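PDB 3DGT: endo-1,3-beta-glucanase from Streptomyces sioyaensis, which probably hydrolyses internal 1,3-beta-glucosidic linkages of 1,3-beta-glucans, this chain being the family 16 catalytic domain of a longer protein. Local coordinates for residues T57-L62 against N79-R84; N65-I70 against V267-Q272; R101-L106 against T192-W197; P121-L126 against V238-A243. All coordinates share one frame; numbering follows the deposited sequence.

Contact 1: residues T57-L62 against N79-R84; sequences TSNVSL and NWTSGR
N59, in the loop leading into strand 60-62, meets T81 of strand 80-87 in a glycoside hydrolase family 16 beta-sandwich; both strands pair with 68-74 and not with each other. N59 lies nearest S82, their CA atoms 5.1 Å apart. No bridge pairs the two backbones; the N59 and V60 side chains pack on the backbone of S82 and G83.

The polar part is one side-chain bond. N59 ND2 donates to T81 OG1 over 3.2 Å with an N-H...O angle of 153°, and the hydroxyl lies close to the plane of the amide. T81 presents its oxygen because OG1 stands between the backbone N and the carbonyl carbon (chi1 52°). The two side chains cross at about a right angle. The amide has further partners outside the pair: OD1 is bonded to T54 OG1, and ND2 is also bonded to T71 O. Held from both ends, the group has its rotation well defined, and the bond to T71 O, which can only accept, supports the placing of ND2. S82 turns its CB away and bonds through OG to V242 O.

The rest is packing. N59 CB rests 3.4 Å from S82 O, and V60 CG2 lies against the chain at G83. Steric evidence accounts for the bare backbone there: a CB built on G83 would fall only 2.4 Å from V60 CG2. The amide G83 N is buried with no hydrogen-bonding partner in the model; what faces it from N59 is a carbon, CB, 4.0 Å away. V60 CG2 itself stops 3.6 Å from G83 CA.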
loop_
_atom_site.group_PDB
_atom_site.type_symbol
_atom_site.label_atom_id
_atom_site.label_comp_id
_atom_site.label_asym_id
_atom_site.label_seq_id
_atom_site.Cartn_x
_atom_site.Cartn_y
_atom_site.Cartn_z
ATOM N N THR A 57 -11.145 -7.344 -15.113
ATOM C CA THR A 57 -12.083 -6.612 -14.253
ATOM C C THR A 57 -12.765 -7.501 -13.211
ATOM O O THR A 57 -13.496 -7.006 -12.347
ATOM C CB THR A 57 -13.153 -5.854 -15.039
ATOM O OG1 THR A 57 -13.852 -6.773 -15.890
ATOM C CG2 THR A 57 -12.510 -4.740 -15.873
ATOM N N SER A 58 -12.491 -8.805 -13.265
ATOM C CA SER A 58 -12.888 -9.694 -12.184
ATOM C C SER A 58 -12.043 -9.428 -10.940
ATOM O O SER A 58 -12.462 -9.755 -9.833
ATOM C CB SER A 58 -12.791 -11.164 -12.607
ATOM O OG SER A 58 -11.478 -11.497 -13.020
ATOM N N ASN A 59 -10.867 -8.821 -11.133
ATOM C CA ASN A 59 -9.948 -8.513 -10.025
ATOM C C ASN A 59 -9.702 -7.021 -9.804
ATOM O O ASN A 59 -9.365 -6.628 -8.695
ATOM C CB ASN A 59 -8.577 -9.170 -10.239
ATOM C CG ASN A 59 -8.637 -10.689 -10.312
ATOM O OD1 ASN A 59 -8.169 -11.268 -11.287
ATOM N ND2 ASN A 59 -9.177 -11.340 -9.283
ATOM N N VAL A 60 -9.813 -6.211 -10.859
ATOM C CA VAL A 60 -9.576 -4.768 -10.771
ATOM C C VAL A 60 -10.637 -4.043 -11.593
ATOM O O VAL A 60 -10.651 -4.156 -12.813
ATOM C CB VAL A 60 -8.167 -4.377 -11.312
ATOM C CG1 VAL A 60 -7.927 -2.862 -11.196
ATOM C CG2 VAL A 60 -7.060 -5.149 -10.594
ATOM N N SER A 61 -11.535 -3.312 -10.935
ATOM C CA SER A 61 -12.612 -2.632 -11.655
ATOM C C SER A 61 -13.120 -1.446 -10.846
ATOM O O SER A 61 -12.724 -1.262 -9.696
ATOM C CB SER A 61 -13.761 -3.606 -11.948
ATOM O OG SER A 61 -14.514 -3.857 -10.770
ATOM N N LEU A 62 -13.977 -0.631 -11.450
ATOM C CA LEU A 62 -14.653 0.428 -10.707
ATOM C C LEU A 62 -16.029 -0.031 -10.250
ATOM O O LEU A 62 -16.654 -0.887 -10.889
ATOM C CB LEU A 62 -14.785 1.687 -11.564
ATOM C CG LEU A 62 -13.529 2.240 -12.234
ATOM C CD1 LEU A 62 -13.872 3.513 -12.963
ATOM C CD2 LEU A 62 -12.413 2.494 -11.225
ATOM N N ASN A 79 -7.684 -22.044 -7.912
ATOM C CA ASN A 79 -6.660 -21.032 -8.197
ATOM C C ASN A 79 -7.111 -19.662 -7.730
ATOM O O ASN A 79 -8.200 -19.194 -8.096
ATOM C CB ASN A 79 -6.388 -20.936 -9.700
ATOM C CG ASN A 79 -5.900 -22.229 -10.302
ATOM O OD1 ASN A 79 -6.462 -22.705 -11.294
ATOM N ND2 ASN A 79 -4.857 -22.798 -9.728
ATOM N N TRP A 80 -6.252 -18.997 -6.967
ATOM C CA TRP A 80 -6.505 -17.625 -6.541
ATOM C C TRP A 80 -5.965 -16.617 -7.530
ATOM O O TRP A 80 -4.850 -16.762 -8.030
ATOM C CB TRP A 80 -5.881 -17.358 -5.166
ATOM C CG TRP A 80 -6.674 -17.920 -4.018
ATOM C CD1 TRP A 80 -6.458 -19.102 -3.374
ATOM C CD2 TRP A 80 -7.811 -17.318 -3.390
ATOM N NE1 TRP A 80 -7.395 -19.276 -2.379
ATOM C CE2 TRP A 80 -8.237 -18.193 -2.370
ATOM C CE3 TRP A 80 -8.524 -16.124 -3.606
ATOM C CZ2 TRP A 80 -9.335 -17.915 -1.554
ATOM C CZ3 TRP A 80 -9.617 -15.839 -2.786
ATOM C CH2 TRP A 80 -10.007 -16.734 -1.767
ATOM N N THR A 81 -6.776 -15.597 -7.812
ATOM C CA THR A 81 -6.325 -14.417 -8.551
ATOM C C THR A 81 -6.646 -13.176 -7.745
ATOM O O THR A 81 -7.527 -13.198 -6.896
ATOM C CB THR A 81 -6.982 -14.281 -9.951
ATOM O OG1 THR A 81 -8.411 -14.376 -9.837
ATOM C CG2 THR A 81 -6.457 -15.354 -10.899
ATOM N N SER A 82 -5.911 -12.094 -7.990
ATOM C CA SER A 82 -6.241 -10.816 -7.381
ATOM C C SER A 82 -5.687 -9.693 -8.240
ATOM O O SER A 82 -5.317 -9.920 -9.395
ATOM C CB SER A 82 -5.697 -10.744 -5.953
ATOM O OG SER A 82 -6.307 -9.671 -5.258
ATOM N N GLY A 83 -5.643 -8.484 -7.684
ATOM C CA GLY A 83 -5.148 -7.311 -8.404
ATOM C C GLY A 83 -4.020 -6.627 -7.665
ATOM O O GLY A 83 -3.955 -6.652 -6.432
ATOM N N ARG A 84 -3.136 -6.024 -8.452
ATOM C CA ARG A 84 -1.970 -5.272 -7.964
ATOM C C ARG A 84 -1.639 -4.231 -9.011
ATOM O O ARG A 84 -1.153 -4.563 -10.097
ATOM C CB ARG A 84 -0.769 -6.205 -7.756
ATOM C CG ARG A 84 0.491 -5.524 -7.235
ATOM C CD ARG A 84 1.584 -6.556 -6.997
ATOM N NE ARG A 84 2.903 -5.952 -6.784
ATOM C CZ ARG A 84 3.730 -6.269 -5.785
ATOM N NH1 ARG A 84 3.396 -7.186 -4.882
ATOM N NH2 ARG A 84 4.911 -5.660 -5.693
#

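Contact 2: residues N65-I70 against V267-Q272; sequences NGDLLI and VVDYVQ. With MG (magnesium ion), chain B.
D269 sets CG anti to its backbone N (chi1 -175°), beside its own carbonyl carbon, which lets OD1 and the main-chain O of the same residue reach one magnesium ion; facing it, D67 turns CG beside its backbone N (chi1 -44°), laying the carboxylate against D269. The ion is bound by D269 OD1 at 2.0 Å and, at 2.1 Å each, by D269 O, G66 O and a water. D16 O is a further ligand, and the coordination number is six.

D269 has a helix-like psi of -44° within strand 266-276, and both it and Y270 bond to the backbone of R105, as in a classic beta bulge. The kink turns its carbonyl toward the metal. Just before it the pairing with strand 68-74 is antiparallel: L68 and V268 form a hydrogen-bonded pair with L68 N to V268 O at 2.8 Å, and L69 with V267 is a non-hydrogen-bonded pair whose L69 CD2 and V267 CG2 lie 3.8 Å apart.

D67 spans the two regions. Its CB sits 3.5 Å from V267 CG1, while OD1 comes to 3.2 Å from D269 CA, the two carboxylate planes being nearly perpendicular. An alanine here, keeping the CB contact, would probably open a gap where OD1 lies against D269 CA and CB, so that the metal ligand's backbone is less firmly backed.

The other oxygen, D269 OD2, bonds to S1 N and salt-bridges R105. With the magnesium ion on OD1 and R105 as charged partner of OD2, the carboxylate is likely to be ionised, its charge probably shared between the metal and the partners of OD2.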
loop_
_atom_site.group_PDB
_atom_site.type_symbol
_atom_site.label_atom_id
_atom_site.label_comp_id
_atom_site.label_asym_id
_atom_site.label_seq_id
_atom_site.Cartn_x
_atom_site.Cartn_y
_atom_site.Cartn_z
ATOM N N ASN A 65 -19.496 4.069 -8.218
ATOM C CA ASN A 65 -19.857 4.993 -7.145
ATOM C C ASN A 65 -18.665 5.796 -6.661
ATOM O O ASN A 65 -18.717 6.409 -5.603
ATOM C CB ASN A 65 -20.514 4.246 -5.983
ATOM C CG ASN A 65 -21.803 3.547 -6.394
ATOM O OD1 ASN A 65 -22.499 3.992 -7.298
ATOM N ND2 ASN A 65 -22.119 2.447 -5.720
ATOM N N GLY A 66 -17.604 5.803 -7.462
ATOM C CA GLY A 66 -16.399 6.567 -7.144
ATOM C C GLY A 66 -15.279 5.759 -6.514
ATOM O O GLY A 66 -14.366 6.327 -5.916
ATOM N N ASP A 67 -15.343 4.433 -6.632
ATOM C CA ASP A 67 -14.338 3.583 -6.005
ATOM C C ASP A 67 -13.748 2.551 -6.935
ATOM O O ASP A 67 -14.435 2.001 -7.805
ATOM C CB ASP A 67 -14.892 2.826 -4.792
ATOM C CG ASP A 67 -15.738 3.684 -3.890
ATOM O OD1 ASP A 67 -15.202 4.632 -3.295
ATOM O OD2 ASP A 67 -16.945 3.369 -3.743
ATOM N N LEU A 68 -12.467 2.280 -6.709
ATOM C CA LEU A 68 -11.795 1.113 -7.254
ATOM C C LEU A 68 -12.139 -0.105 -6.402
ATOM O O LEU A 68 -12.198 -0.006 -5.169
ATOM C CB LEU A 68 -10.283 1.332 -7.208
ATOM C CG LEU A 68 -9.372 0.150 -7.542
ATOM C CD1 LEU A 68 -9.411 -0.143 -9.013
ATOM C CD2 LEU A 68 -7.965 0.474 -7.101
ATOM N N LEU A 69 -12.359 -1.246 -7.053
ATOM C CA LEU A 69 -12.498 -2.536 -6.374
ATOM C C LEU A 69 -11.332 -3.434 -6.749
ATOM O O LEU A 69 -11.096 -3.690 -7.934
ATOM C CB LEU A 69 -13.802 -3.239 -6.779
ATOM C CG LEU A 69 -15.119 -2.489 -6.600
ATOM C CD1 LEU A 69 -16.226 -3.312 -7.219
ATOM C CD2 LEU A 69 -15.404 -2.218 -5.133
ATOM N N ILE A 70 -10.601 -3.913 -5.750
ATOM C CA ILE A 70 -9.644 -4.983 -5.993
ATOM C C ILE A 70 -10.179 -6.219 -5.289
ATOM O O ILE A 70 -10.272 -6.245 -4.058
ATOM C CB ILE A 70 -8.195 -4.642 -5.543
ATOM C CG1 ILE A 70 -7.650 -3.450 -6.341
ATOM C CG2 ILE A 70 -7.302 -5.868 -5.737
ATOM C CD1 ILE A 70 -6.266 -2.959 -5.890
ATOM N N VAL A 267 -12.023 -1.607 -1.252
ATOM C CA VAL A 267 -12.794 -0.565 -1.916
ATOM C C VAL A 267 -12.061 0.761 -1.718
ATOM O O VAL A 267 -11.990 1.257 -0.596
ATOM C CB VAL A 267 -14.221 -0.471 -1.331
ATOM C CG1 VAL A 267 -15.039 0.547 -2.107
ATOM C CG2 VAL A 267 -14.920 -1.831 -1.373
ATOM N N VAL A 268 -11.518 1.327 -2.798
ATOM C CA VAL A 268 -10.660 2.512 -2.696
ATOM C C VAL A 268 -11.327 3.718 -3.342
ATOM O O VAL A 268 -11.496 3.763 -4.556
ATOM C CB VAL A 268 -9.281 2.266 -3.364
ATOM C CG1 VAL A 268 -8.329 3.444 -3.098
ATOM C CG2 VAL A 268 -8.673 0.934 -2.876
ATOM N N ASP A 269 -11.700 4.708 -2.531
ATOM C CA ASP A 269 -12.308 5.933 -3.050
ATOM C C ASP A 269 -11.324 6.773 -3.857
ATOM O O ASP A 269 -11.650 7.263 -4.942
ATOM C CB ASP A 269 -12.895 6.740 -1.891
ATOM C CG ASP A 269 -13.657 7.978 -2.334
ATOM O OD1 ASP A 269 -13.948 8.160 -3.541
ATOM O OD2 ASP A 269 -13.980 8.785 -1.436
ATOM N N TYR A 270 -10.114 6.928 -3.346
ATOM C CA TYR A 270 -9.115 7.715 -4.051
ATOM C C TYR A 270 -7.713 7.419 -3.557
ATOM O O TYR A 270 -7.529 6.877 -2.467
ATOM C CB TYR A 270 -9.406 9.227 -3.915
ATOM C CG TYR A 270 -9.267 9.781 -2.516
ATOM C CD1 TYR A 270 -8.016 10.163 -2.015
ATOM C CD2 TYR A 270 -10.383 9.930 -1.692
ATOM C CE1 TYR A 270 -7.887 10.688 -0.728
ATOM C CE2 TYR A 270 -10.255 10.459 -0.402
ATOM C CZ TYR A 270 -9.007 10.819 0.068
ATOM O OH TYR A 270 -8.878 11.337 1.341
ATOM N N VAL A 271 -6.747 7.787 -4.391
ATOM C CA VAL A 271 -5.354 7.954 -4.001
ATOM C C VAL A 271 -4.985 9.387 -4.354
ATOM O O VAL A 271 -5.280 9.846 -5.457
ATOM C CB VAL A 271 -4.416 6.960 -4.720
ATOM C CG1 VAL A 271 -2.941 7.313 -4.463
ATOM C CG2 VAL A 271 -4.707 5.527 -4.273
ATOM N N GLN A 272 -4.364 10.089 -3.408
ATOM C CA GLN A 272 -4.022 11.498 -3.592
ATOM C C GLN A 272 -2.640 11.804 -3.058
ATOM O O GLN A 272 -2.283 11.364 -1.960
ATOM C CB GLN A 272 -5.045 12.388 -2.883
ATOM C CG GLN A 272 -4.750 13.883 -2.937
ATOM C CD GLN A 272 -5.774 14.674 -2.177
ATOM O OE1 GLN A 272 -5.619 14.939 -0.983
ATOM N NE2 GLN A 272 -6.843 15.021 -2.845
HETATM MG MG MG B . -13.428 8.197 -5.525
HETATM O O HOH W 1 -15.060 9.304 -6.138
#

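Contact 3: residues R101-L106 against T192-W197; sequences RVEARL and TYTMEW
R101 pairs with E196 directly across the ladder. CB passes 3.9 Å from M195 O, and CG lies at the same distance from E196 CB. Beyond CG the chain is extended: CD passes near E196 OE1, and NE and NH2 reach that single oxygen side-on, at 2.8 and 2.9 Å, with CZ behind the two N-H groups. The guanidinium and carboxylate planes are 11° apart. NE uses the anti lone pair of OE1, whereas NH2 meets it almost end-on to the C-O bond; E196 OE2 is bridged to R207. A methionine here would probably leave OE1 without its two N-H donors, R207 remaining as a charged partner of E196.

The pair belongs to an antiparallel ladder in the family 16 beta-sandwich, segments 101-106 and 192-197 lying at 173° between their directions. On the R101 face, T194 OG1 donates to E103 OE1 at 2.6 Å, tilted from the carboxylate plane, and E103 OE2 bonds to Y270 OH. On the other face V102 touches F123 and M125, and M195 touches M125, with M195 CE 3.7 Å from V102 CG2. L106 CD1 lies 3.6 Å from Y193 CE1, and one water links L106 O to Y193 OH.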
loop_
_atom_site.group_PDB
_atom_site.type_symbol
_atom_site.label_atom_id
_atom_site.label_comp_id
_atom_site.label_asym_id
_atom_site.label_seq_id
_atom_site.Cartn_x
_atom_site.Cartn_y
_atom_site.Cartn_z
ATOM N N ARG A 101 2.231 14.655 1.213
ATOM C CA ARG A 101 1.283 13.697 1.798
ATOM C C ARG A 101 0.788 12.754 0.725
ATOM O O ARG A 101 0.347 13.193 -0.336
ATOM C CB ARG A 101 0.093 14.398 2.473
ATOM C CG ARG A 101 0.427 14.958 3.841
ATOM C CD ARG A 101 -0.714 15.763 4.412
ATOM N NE ARG A 101 -0.360 16.323 5.718
ATOM C CZ ARG A 101 -1.187 17.027 6.488
ATOM N NH1 ARG A 101 -2.437 17.282 6.099
ATOM N NH2 ARG A 101 -0.751 17.495 7.653
ATOM N N VAL A 102 0.860 11.456 1.015
ATOM C CA VAL A 102 0.328 10.426 0.125
ATOM C C VAL A 102 -0.788 9.738 0.891
ATOM O O VAL A 102 -0.571 9.270 2.003
ATOM C CB VAL A 102 1.435 9.425 -0.304
ATOM C CG1 VAL A 102 0.864 8.344 -1.229
ATOM C CG2 VAL A 102 2.581 10.184 -0.989
ATOM N N GLU A 103 -1.979 9.705 0.295
ATOM C CA GLU A 103 -3.183 9.327 1.033
ATOM C C GLU A 103 -4.121 8.496 0.194
ATOM O O GLU A 103 -4.291 8.746 -0.993
ATOM C CB GLU A 103 -3.908 10.596 1.473
ATOM C CG GLU A 103 -5.169 10.384 2.275
ATOM C CD GLU A 103 -5.648 11.677 2.901
ATOM O OE1 GLU A 103 -5.011 12.122 3.881
ATOM O OE2 GLU A 103 -6.641 12.263 2.401
ATOM N N ALA A 104 -4.741 7.511 0.830
ATOM C CA ALA A 104 -5.844 6.786 0.207
ATOM C C ALA A 104 -6.983 6.662 1.188
ATOM O O ALA A 104 -6.763 6.492 2.385
ATOM C CB ALA A 104 -5.414 5.410 -0.270
ATOM N N ARG A 105 -8.202 6.758 0.684
ATOM C CA ARG A 105 -9.378 6.498 1.492
ATOM C C ARG A 105 -9.939 5.189 0.988
ATOM O O ARG A 105 -10.226 5.046 -0.209
ATOM C CB ARG A 105 -10.388 7.636 1.371
ATOM C CG ARG A 105 -11.680 7.415 2.143
ATOM C CD ARG A 105 -12.524 8.679 2.150
ATOM N NE ARG A 105 -13.716 8.545 2.990
ATOM C CZ ARG A 105 -14.956 8.384 2.535
ATOM N NH1 ARG A 105 -15.212 8.343 1.229
ATOM N NH2 ARG A 105 -15.953 8.267 3.404
ATOM N N LEU A 106 -10.047 4.213 1.890
ATOM C CA LEU A 106 -10.397 2.856 1.486
ATOM C C LEU A 106 -11.092 2.078 2.594
ATOM O O LEU A 106 -10.933 2.381 3.792
ATOM C CB LEU A 106 -9.147 2.098 0.988
ATOM C CG LEU A 106 -8.008 1.848 1.989
ATOM C CD1 LEU A 106 -8.228 0.549 2.769
ATOM C CD2 LEU A 106 -6.654 1.830 1.287
ATOM N N THR A 192 -9.215 6.771 6.164
ATOM C CA THR A 192 -8.187 7.490 5.420
ATOM C C THR A 192 -6.823 7.113 5.975
ATOM O O THR A 192 -6.609 7.173 7.182
ATOM C CB THR A 192 -8.441 9.017 5.531
ATOM O OG1 THR A 192 -9.769 9.291 5.071
ATOM C CG2 THR A 192 -7.474 9.826 4.729
ATOM N N TYR A 193 -5.915 6.711 5.091
ATOM C CA TYR A 193 -4.568 6.271 5.461
ATOM C C TYR A 193 -3.578 7.205 4.805
ATOM O O TYR A 193 -3.597 7.370 3.588
ATOM C CB TYR A 193 -4.348 4.822 5.001
ATOM C CG TYR A 193 -5.370 3.878 5.596
ATOM C CD1 TYR A 193 -6.583 3.641 4.954
ATOM C CD2 TYR A 193 -5.135 3.240 6.808
ATOM C CE1 TYR A 193 -7.534 2.808 5.510
ATOM C CE2 TYR A 193 -6.080 2.406 7.372
ATOM C CZ TYR A 193 -7.263 2.184 6.713
ATOM O OH TYR A 193 -8.179 1.341 7.291
ATOM N N THR A 194 -2.714 7.811 5.615
ATOM C CA THR A 194 -1.893 8.933 5.150
ATOM C C THR A 194 -0.443 8.797 5.585
ATOM O O THR A 194 -0.151 8.401 6.717
ATOM C CB THR A 194 -2.443 10.272 5.709
ATOM O OG1 THR A 194 -3.849 10.352 5.454
ATOM C CG2 THR A 194 -1.753 11.479 5.072
ATOM N N MET A 195 0.453 9.131 4.666
ATOM C CA MET A 195 1.873 9.233 4.947
ATOM C C MET A 195 2.266 10.681 4.693
ATOM O O MET A 195 2.043 11.194 3.596
ATOM C CB MET A 195 2.634 8.289 4.014
ATOM C CG MET A 195 4.142 8.167 4.253
ATOM S SD MET A 195 5.117 9.611 3.745
ATOM C CE MET A 195 4.718 9.742 2.011
ATOM N N GLU A 196 2.803 11.345 5.721
ATOM C CA GLU A 196 3.402 12.660 5.543
ATOM C C GLU A 196 4.924 12.556 5.616
ATOM O O GLU A 196 5.485 12.042 6.585
ATOM C CB GLU A 196 2.877 13.687 6.552
ATOM C CG GLU A 196 3.571 15.046 6.411
ATOM C CD GLU A 196 3.087 16.072 7.403
ATOM O OE1 GLU A 196 1.954 16.557 7.258
ATOM O OE2 GLU A 196 3.854 16.419 8.313
ATOM N N TRP A 197 5.564 13.046 4.561
ATOM C CA TRP A 197 7.002 13.020 4.405
ATOM C C TRP A 197 7.451 14.463 4.591
ATOM O O TRP A 197 7.165 15.332 3.754
ATOM C CB TRP A 197 7.291 12.512 3.001
ATOM C CG TRP A 197 8.723 12.336 2.557
ATOM C CD1 TRP A 197 9.878 12.712 3.199
ATOM C CD2 TRP A 197 9.118 11.791 1.301
ATOM N NE1 TRP A 197 10.975 12.390 2.414
ATOM C CE2 TRP A 197 10.525 11.831 1.244
ATOM C CE3 TRP A 197 8.408 11.250 0.218
ATOM C CZ2 TRP A 197 11.237 11.356 0.139
ATOM C CZ3 TRP A 197 9.110 10.787 -0.880
ATOM C CH2 TRP A 197 10.510 10.835 -0.906
HETATM O O HOH W 2 -10.490 0.901 6.019
#

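Contact 4: residues P121-L126 against V238-A243; sequences PAFWML and VILNVA
P121-L126 and V238-A243 pair antiparallel, their strand axes 4.6 Å apart at closest approach and at 156° between directions, with reciprocal backbone bonds at the hydrogen-bonded pairs A122-N241 and W124-I239. On the W124 face the indole carries the contact. Its CG stands between the backbone N and carbonyl carbon (chi1 56°), which swings the ring over the neighbouring strand. I239 CB sits over one face of the indole in a CH-pi contact, 3.7 Å from the centroid of the five-membered ring, while I239 CD1 lies 3.9 Å from W124 CE3. W124 NE1 donates in plane to N241 OD1 over 2.7 Å, almost in line with the amide C=O. Indole and amide planes are 83° apart, the amide oxygen meeting the N-H at the ring edge.

These strands lie centrally in the family 16 beta-sandwich, and the face bearing W124, which also touches E142 and D144 of strand 142-144, is consistent with the concave, substrate-cleft side known in this family. The opposite face looks into the core. There F123 CE1 approaches V238 CG1 at 3.6 Å, near the plane of the ring, and F123 CD1 meets L240 CD2 at 3.7 Å; the F123 and L240 side chains lie side by side, pointing the same way. M125 CG meets V238 CG2 at 4.1 Å. Across the core F123 and M125 touch V102 of strand 99-107, F123 reaching A104 too.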
loop_
_atom_site.group_PDB
_atom_site.type_symbol
_atom_site.label_atom_id
_atom_site.label_comp_id
_atom_site.label_asym_id
_atom_site.label_seq_id
_atom_site.Cartn_x
_atom_site.Cartn_y
_atom_site.Cartn_z
ATOM N N PRO A 121 -4.610 -7.019 2.170
ATOM C CA PRO A 121 -4.679 -5.754 1.445
ATOM C C PRO A 121 -3.499 -4.847 1.791
ATOM O O PRO A 121 -2.952 -4.913 2.904
ATOM C CB PRO A 121 -5.986 -5.136 1.952
ATOM C CG PRO A 121 -6.115 -5.673 3.351
ATOM C CD PRO A 121 -5.633 -7.098 3.234
ATOM N N ALA A 122 -3.117 -4.001 0.847
ATOM C CA ALA A 122 -1.996 -3.083 1.061
ATOM C C ALA A 122 -2.099 -1.847 0.181
ATOM O O ALA A 122 -2.594 -1.900 -0.955
ATOM C CB ALA A 122 -0.663 -3.784 0.850
ATOM N N PHE A 123 -1.619 -0.736 0.734
ATOM C CA PHE A 123 -1.490 0.544 0.037
ATOM C C PHE A 123 -0.132 1.056 0.453
ATOM O O PHE A 123 0.118 1.310 1.624
ATOM C CB PHE A 123 -2.606 1.491 0.498
ATOM C CG PHE A 123 -2.337 2.959 0.254
ATOM C CD1 PHE A 123 -2.002 3.433 -1.012
ATOM C CD2 PHE A 123 -2.486 3.873 1.289
ATOM C CE1 PHE A 123 -1.778 4.792 -1.232
ATOM C CE2 PHE A 123 -2.277 5.234 1.075
ATOM C CZ PHE A 123 -1.919 5.691 -0.181
ATOM N N TRP A 124 0.771 1.172 -0.506
ATOM C CA TRP A 124 2.170 1.356 -0.155
ATOM C C TRP A 124 2.975 2.056 -1.244
ATOM O O TRP A 124 2.459 2.366 -2.328
ATOM C CB TRP A 124 2.787 0.010 0.273
ATOM C CG TRP A 124 2.677 -1.116 -0.735
ATOM C CD1 TRP A 124 1.536 -1.734 -1.164
ATOM C CD2 TRP A 124 3.760 -1.767 -1.402
ATOM N NE1 TRP A 124 1.839 -2.715 -2.083
ATOM C CE2 TRP A 124 3.202 -2.770 -2.231
ATOM C CE3 TRP A 124 5.153 -1.599 -1.378
ATOM C CZ2 TRP A 124 3.996 -3.601 -3.045
ATOM C CZ3 TRP A 124 5.940 -2.432 -2.173
ATOM C CH2 TRP A 124 5.358 -3.415 -3.000
ATOM N N MET A 125 4.232 2.337 -0.926
ATOM C CA MET A 125 5.123 3.063 -1.828
ATOM C C MET A 125 6.452 2.352 -1.899
ATOM O O MET A 125 6.933 1.833 -0.890
ATOM C CB MET A 125 5.366 4.482 -1.322
ATOM C CG MET A 125 4.125 5.362 -1.281
ATOM S SD MET A 125 4.388 6.898 -0.350
ATOM C CE MET A 125 5.551 7.816 -1.370
ATOM N N LEU A 126 7.054 2.363 -3.085
ATOM C CA LEU A 126 8.362 1.766 -3.297
ATOM C C LEU A 126 9.266 2.760 -4.025
ATOM O O LEU A 126 8.808 3.493 -4.904
ATOM C CB LEU A 126 8.184 0.467 -4.091
ATOM C CG LEU A 126 9.230 -0.637 -4.106
ATOM C CD1 LEU A 126 9.817 -0.922 -2.720
ATOM C CD2 LEU A 126 8.579 -1.881 -4.690
ATOM N N VAL A 238 3.411 4.419 -6.190
ATOM C CA VAL A 238 2.373 3.967 -5.260
ATOM C C VAL A 238 1.799 2.652 -5.770
ATOM O O VAL A 238 1.627 2.473 -6.978
ATOM C CB VAL A 238 1.246 5.031 -5.133
ATOM C CG1 VAL A 238 0.055 4.491 -4.329
ATOM C CG2 VAL A 238 1.794 6.319 -4.515
ATOM N N ILE A 239 1.513 1.739 -4.844
ATOM C CA ILE A 239 0.963 0.419 -5.173
ATOM C C ILE A 239 -0.309 0.161 -4.360
ATOM O O ILE A 239 -0.369 0.494 -3.173
ATOM C CB ILE A 239 1.995 -0.723 -4.904
ATOM C CG1 ILE A 239 3.341 -0.458 -5.594
ATOM C CG2 ILE A 239 1.439 -2.082 -5.330
ATOM C CD1 ILE A 239 4.375 0.219 -4.694
ATOM N N LEU A 240 -1.327 -0.409 -5.010
ATOM C CA LEU A 240 -2.531 -0.934 -4.343
ATOM C C LEU A 240 -2.666 -2.408 -4.710
ATOM O O LEU A 240 -2.559 -2.765 -5.878
ATOM C CB LEU A 240 -3.782 -0.195 -4.823
ATOM C CG LEU A 240 -3.939 1.261 -4.380
ATOM C CD1 LEU A 240 -4.989 1.929 -5.247
ATOM C CD2 LEU A 240 -4.332 1.345 -2.923
ATOM N N ASN A 241 -2.903 -3.264 -3.721
ATOM C CA ASN A 241 -3.102 -4.682 -3.991
ATOM C C ASN A 241 -3.881 -5.386 -2.909
ATOM O O ASN A 241 -4.023 -4.878 -1.802
ATOM C CB ASN A 241 -1.752 -5.393 -4.182
ATOM C CG ASN A 241 -0.905 -5.385 -2.922
ATOM O OD1 ASN A 241 -0.270 -4.386 -2.592
ATOM N ND2 ASN A 241 -0.900 -6.501 -2.210
ATOM N N VAL A 242 -4.381 -6.572 -3.240
ATOM C CA VAL A 242 -4.782 -7.517 -2.205
ATOM C C VAL A 242 -4.059 -8.835 -2.469
ATOM O O VAL A 242 -4.391 -9.582 -3.386
ATOM C CB VAL A 242 -6.319 -7.715 -2.105
ATOM C CG1 VAL A 242 -6.631 -8.626 -0.923
ATOM C CG2 VAL A 242 -7.056 -6.365 -1.954
ATOM N N ALA A 243 -3.037 -9.099 -1.666
ATOM C CA ALA A 243 -2.347 -10.381 -1.724
ATOM C C ALA A 243 -3.204 -11.439 -1.036
ATOM O O ALA A 243 -4.049 -11.115 -0.203
ATOM C CB ALA A 243 -0.965 -10.275 -1.066
#

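Overall arrangement
The four contacts lie within one family 16 domain. Contact 4 is central, about 3 Å from the chain centre, with contacts 1, 2 and 3 centred about 14, 13 and 12 Å from it; the centres of contacts 1 and 3 are about 23 Å apart, on opposite sides. Contact 1 meets contact 2 through strand 68-74, contact 2 meets contact 3 where strands 266-276 and 99-107 pair, and contact 4 touches all the others. Contacts 1 and 2 cross, their segments alternating; contact 1 closes before 3 and 4 open; these two cross each other, nested inside the loop of contact 2. The last strand therefore ties early and middle strands together beside the magnesium site.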